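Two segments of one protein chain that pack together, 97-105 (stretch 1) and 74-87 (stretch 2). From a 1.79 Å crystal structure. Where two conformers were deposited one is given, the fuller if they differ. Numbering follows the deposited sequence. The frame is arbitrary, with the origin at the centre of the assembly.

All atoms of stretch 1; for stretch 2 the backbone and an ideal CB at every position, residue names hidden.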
# COMPACT_ATOMS: atom_id res chain seq x y z
N ALA A 97 -3.26 3.47 -10.32
CA ALA A 97 -3.66 4.57 -9.49
C ALA A 97 -2.83 4.61 -8.22
O ALA A 97 -2.62 3.56 -7.61
CB ALA A 97 -5.17 4.45 -9.12
N MSE A 98 -2.49 5.80 -7.76
CA MSE A 98 -1.74 5.99 -6.53
C MSE A 98 -2.33 7.10 -5.67
O MSE A 98 -2.17 8.26 -5.96
CB MSE A 98 -0.27 6.25 -6.83
CG MSE A 98 0.42 5.00 -7.27
SE MSE A 98 2.34 5.29 -7.59
CE MSE A 98 2.87 3.56 -8.13
N PRO A 99 -3.03 6.75 -4.58
CA PRO A 99 -3.56 7.88 -3.83
C PRO A 99 -2.64 8.41 -2.74
O PRO A 99 -1.72 7.70 -2.25
CB PRO A 99 -4.78 7.27 -3.14
CG PRO A 99 -4.33 5.91 -2.86
CD PRO A 99 -3.50 5.47 -4.04
N SER A 100 -2.90 9.66 -2.39
CA SER A 100 -2.40 10.28 -1.19
C SER A 100 -3.59 10.16 -0.22
O SER A 100 -4.71 9.73 -0.61
CB SER A 100 -2.08 11.76 -1.43
OG SER A 100 -0.85 11.97 -2.10
N TYR A 101 -3.33 10.58 0.99
CA TYR A 101 -4.27 10.54 2.08
C TYR A 101 -3.75 11.44 3.19
O TYR A 101 -2.55 11.72 3.23
CB TYR A 101 -4.42 9.11 2.55
CG TYR A 101 -3.13 8.35 2.82
CD1 TYR A 101 -2.48 8.39 4.08
CD2 TYR A 101 -2.57 7.54 1.83
CE1 TYR A 101 -1.30 7.68 4.31
CE2 TYR A 101 -1.40 6.80 2.05
CZ TYR A 101 -0.77 6.88 3.27
OH TYR A 101 0.38 6.14 3.43
N GLU A 102 -4.65 11.93 4.02
CA GLU A 102 -4.25 12.71 5.19
C GLU A 102 -3.51 11.80 6.15
O GLU A 102 -3.67 10.58 6.15
CB GLU A 102 -5.42 13.39 5.86
CG GLU A 102 -6.07 14.39 4.97
CD GLU A 102 -7.19 15.09 5.69
OE1 GLU A 102 -8.32 14.67 5.48
OE2 GLU A 102 -6.92 15.99 6.51
N LEU A 103 -2.70 12.44 6.98
CA LEU A 103 -1.76 11.75 7.84
C LEU A 103 -2.07 12.00 9.29
O LEU A 103 -2.72 12.97 9.65
CB LEU A 103 -0.37 12.29 7.54
CG LEU A 103 0.14 12.18 6.10
CD1 LEU A 103 1.48 12.90 5.87
CD2 LEU A 103 0.27 10.72 5.74
N CYS A 104 -1.62 11.06 10.12
CA CYS A 104 -1.72 11.20 11.53
C CYS A 104 -0.65 12.25 11.84
O CYS A 104 0.39 12.26 11.16
CB CYS A 104 -1.42 9.91 12.25
SG CYS A 104 -2.54 8.53 11.86
N PRO A 105 -0.89 13.10 12.86
CA PRO A 105 -2.02 13.10 13.82
C PRO A 105 -3.23 13.94 13.44
O PRO A 105 -4.17 14.04 14.23
CB PRO A 105 -1.38 13.67 15.08
CG PRO A 105 -0.42 14.73 14.51
CD PRO A 105 0.06 14.20 13.16
N UNK A 74 1.64 5.94 8.09
CA UNK A 74 0.48 6.85 8.13
C UNK A 74 0.82 8.28 8.62
O UNK A 74 -0.08 9.02 9.04
CB UNK A 74 -0.59 6.25 9.04
N UNK A 75 2.10 8.67 8.60
CA UNK A 75 2.54 9.97 9.11
C UNK A 75 3.52 10.74 8.20
O UNK A 75 3.94 11.87 8.55
CB UNK A 75 3.20 9.76 10.48
N UNK A 76 3.86 10.17 7.04
CA UNK A 76 4.80 10.81 6.11
C UNK A 76 4.61 10.28 4.70
O UNK A 76 3.99 9.27 4.50
CB UNK A 76 6.24 10.59 6.56
N UNK A 77 5.20 11.02 3.76
CA UNK A 77 5.14 10.78 2.32
C UNK A 77 3.75 11.09 1.77
O UNK A 77 2.79 11.30 2.51
CB UNK A 77 5.52 9.33 2.01
N UNK A 78 3.71 11.24 0.45
CA UNK A 78 2.48 11.40 -0.30
C UNK A 78 2.69 10.57 -1.56
O UNK A 78 3.71 9.90 -1.72
CB UNK A 78 2.16 12.87 -0.61
N UNK A 79 1.74 10.63 -2.47
CA UNK A 79 1.81 9.86 -3.70
C UNK A 79 2.96 10.18 -4.63
O UNK A 79 3.35 9.31 -5.42
CB UNK A 79 0.50 10.05 -4.47
N UNK A 80 3.53 11.38 -4.51
CA UNK A 80 4.56 11.84 -5.43
C UNK A 80 5.91 11.15 -5.35
O UNK A 80 6.70 11.30 -6.27
CB UNK A 80 4.78 13.34 -5.21
N UNK A 81 6.18 10.41 -4.29
CA UNK A 81 7.45 9.67 -4.19
C UNK A 81 7.46 8.28 -4.83
O UNK A 81 8.50 7.60 -4.81
CB UNK A 81 7.82 9.52 -2.71
N UNK A 82 6.36 7.88 -5.48
CA UNK A 82 6.24 6.47 -5.90
C UNK A 82 5.81 6.16 -7.32
O UNK A 82 5.67 5.01 -7.66
CB UNK A 82 5.24 5.78 -4.97
N UNK A 83 5.61 7.19 -8.14
CA UNK A 83 5.08 7.06 -9.49
C UNK A 83 5.85 6.07 -10.33
O UNK A 83 5.26 5.26 -11.05
CB UNK A 83 5.08 8.42 -10.19
N UNK A 84 7.18 6.13 -10.22
CA UNK A 84 8.07 5.25 -11.02
C UNK A 84 7.80 3.74 -10.79
O UNK A 84 8.17 2.89 -11.61
CB UNK A 84 9.53 5.56 -10.68
N UNK A 85 7.14 3.42 -9.69
CA UNK A 85 6.79 2.03 -9.40
C UNK A 85 5.61 1.53 -10.28
O UNK A 85 5.24 0.35 -10.24
CB UNK A 85 6.43 1.89 -7.92
N UNK A 86 5.03 2.42 -11.08
CA UNK A 86 3.94 2.05 -12.00
C UNK A 86 4.43 1.33 -13.26
O UNK A 86 3.64 0.66 -13.95
CB UNK A 86 3.16 3.30 -12.41
N UNK A 87 5.74 1.40 -13.52
CA UNK A 87 6.27 0.87 -14.79
C UNK A 87 5.94 -0.61 -15.12
O UNK A 87 5.45 -0.91 -16.20
CB UNK A 87 7.79 1.03 -14.77

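Position 74 has a left-handed backbone, phi/psi 57/18. Its CA-to-CB bond runs sideways to stretch 1, and the ideal CB lies 4.1 Å from Cys104 SG. The carbonyl is already used: Cys104 N donates to O of residue 74 at 2.8 Å, nearly straight. Glycine or asparagine would suit the angles, and an apolar group would suit the sulfur. The residue is Trp74. Its CB packs against Cys104 SG at 4.1 Å, and its CA sits at the edge of the Tyr101 ring, 4.3 Å from CE1.

At position 75, CA-to-CB points away overall, yet the ideal CB is 3.8 Å from Cys104 O. Beyond CB stretch 1 leaves the path open, so many side chains would fit. It is Met75, a selenomethionine. Water 1 links the backbones here, donating to Met75 O at 2.6 Å and to Cys104 O at 2.7 Å.

Position 76 points away, with Leu103 CD1 5.3 Å from the ideal CB. Small or polar residues would do. Ala76 is found. Its N lies 3.8 Å from Leu103 CD1, so the leucine meets backbone here. Water 2 joins Ala76 O, at 3.1 Å, to Tyr101 OH, at 2.9 Å.

Position 77 has positive phi, 71°, and nothing of stretch 1 within 5.5 Å of its ideal CB. Glycine would be easy, but there is room for more. Phe77 leads its ring away, while its O is 3.9 Å from Leu103 CD1.

Position 78 points sideways, its ideal CB 3.5 Å from Ser100 OG. A short residue with an acceptor could bond to a donor two residues on. Asp78 turns its carboxylate away from stretch 1. OD1 accepts from N of residue 80 at 3.0 Å.

Position 79 faces stretch 1. Its N donates to Ser100 OG at 2.9 Å, and its ideal CB is 3.5 Å from Met98 O. Proline would lose that bond; a slim, unbranched chain could leave past the serine. Lys79 does so: CG passes 3.2 Å from Ser100 OG, CD lies 3.5 Å from Met98 O, and NZ is hydrogen-bonded elsewhere in the structure.

Positions 80 and 81 offer stretch 1 nothing and tolerate polar residues. They are Ser80, whose OG donates to Asp78 OD1 at 2.7 Å, and Ser81.

Position 82 points toward Met98, SE being 3.9 Å from the ideal CB. An apolar residue is expected, small or large if it turns off. Trp82 sets CB 4.0 Å from Met98 SE and leads its indole away; NE1 makes a weak hydrogen bond to Asp78 O at 2.9 Å. Met98 CE also lies 3.2 Å from Trp82 O.

At position 83 CA-to-CB runs sideways, with Met98 SE 4.9 Å from the ideal CB; small residues suit. Ser83 brings CA to 3.8 Å from Met98 SE.

Position 84 points away, so polar or apolar residues would do; it is His84.

Positions 85 and 86 both come near the Met98 methyl, favouring apolar groups. Leu85 CB is 4.0 Å and Ala86 CB 4.3 Å from Met98 CE.

Position 87, out of reach, could take almost any residue; it is Val87.

Stretch 2 (74-87) WMAFDKSSWSHLAV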
# COMPACT_ATOMS: atom_id res chain seq x y z
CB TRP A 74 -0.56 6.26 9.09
CG TRP A 74 -1.02 4.86 8.86
CD1 TRP A 74 -1.96 4.44 7.96
CD2 TRP A 74 -0.61 3.69 9.57
NE1 TRP A 74 -2.15 3.09 8.06
CE2 TRP A 74 -1.32 2.60 9.03
CE3 TRP A 74 0.31 3.45 10.60
CZ2 TRP A 74 -1.16 1.31 9.50
CZ3 TRP A 74 0.46 2.17 11.07
CH2 TRP A 74 -0.27 1.11 10.53
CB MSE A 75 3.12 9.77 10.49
CG MSE A 75 4.36 8.94 10.52
SE MSE A 75 5.06 8.84 12.34
CE MSE A 75 3.74 8.15 13.21
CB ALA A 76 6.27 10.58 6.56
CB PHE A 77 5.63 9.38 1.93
CG PHE A 77 7.03 9.08 2.43
CD1 PHE A 77 8.14 9.43 1.68
CD2 PHE A 77 7.21 8.50 3.63
CE1 PHE A 77 9.43 9.16 2.14
CE2 PHE A 77 8.51 8.24 4.10
CZ PHE A 77 9.61 8.59 3.35
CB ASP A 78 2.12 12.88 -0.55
CG ASP A 78 3.18 13.64 -1.30
OD1 ASP A 78 3.89 13.07 -2.11
OD2 ASP A 78 3.29 14.85 -1.09
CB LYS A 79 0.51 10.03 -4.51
CG LYS A 79 0.25 11.46 -5.02
CD LYS A 79 -1.18 11.60 -5.59
CE LYS A 79 -1.52 13.07 -5.81
NZ LYS A 79 -0.46 13.75 -6.63
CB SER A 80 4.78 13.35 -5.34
OG SER A 80 5.47 13.73 -4.16
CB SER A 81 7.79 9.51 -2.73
OG SER A 81 8.17 10.77 -2.18
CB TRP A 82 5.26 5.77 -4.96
CG TRP A 82 5.37 6.20 -3.52
CD1 TRP A 82 4.61 7.15 -2.90
CD2 TRP A 82 6.35 5.79 -2.56
NE1 TRP A 82 5.03 7.33 -1.62
CE2 TRP A 82 6.09 6.50 -1.37
CE3 TRP A 82 7.40 4.86 -2.58
CZ2 TRP A 82 6.86 6.33 -0.22
CZ3 TRP A 82 8.15 4.69 -1.44
CH2 TRP A 82 7.87 5.40 -0.27
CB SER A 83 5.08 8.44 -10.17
OG SER A 83 4.56 9.37 -9.23
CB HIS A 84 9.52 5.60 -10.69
CG HIS A 84 9.90 5.32 -9.27
ND1 HIS A 84 9.39 6.02 -8.20
CD2 HIS A 84 10.75 4.40 -8.75
CE1 HIS A 84 9.90 5.54 -7.08
NE2 HIS A 84 10.75 4.57 -7.39
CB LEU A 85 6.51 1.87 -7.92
CG LEU A 85 7.65 2.26 -6.95
CD1 LEU A 85 7.23 2.10 -5.51
CD2 LEU A 85 8.96 1.45 -7.22
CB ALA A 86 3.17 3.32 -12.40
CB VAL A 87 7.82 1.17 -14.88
CG1 VAL A 87 8.47 0.39 -16.01
CG2 VAL A 87 8.02 2.67 -15.05
O HOH W 1 2.56 13.50 10.06
O HOH W 2 2.24 6.96 5.48
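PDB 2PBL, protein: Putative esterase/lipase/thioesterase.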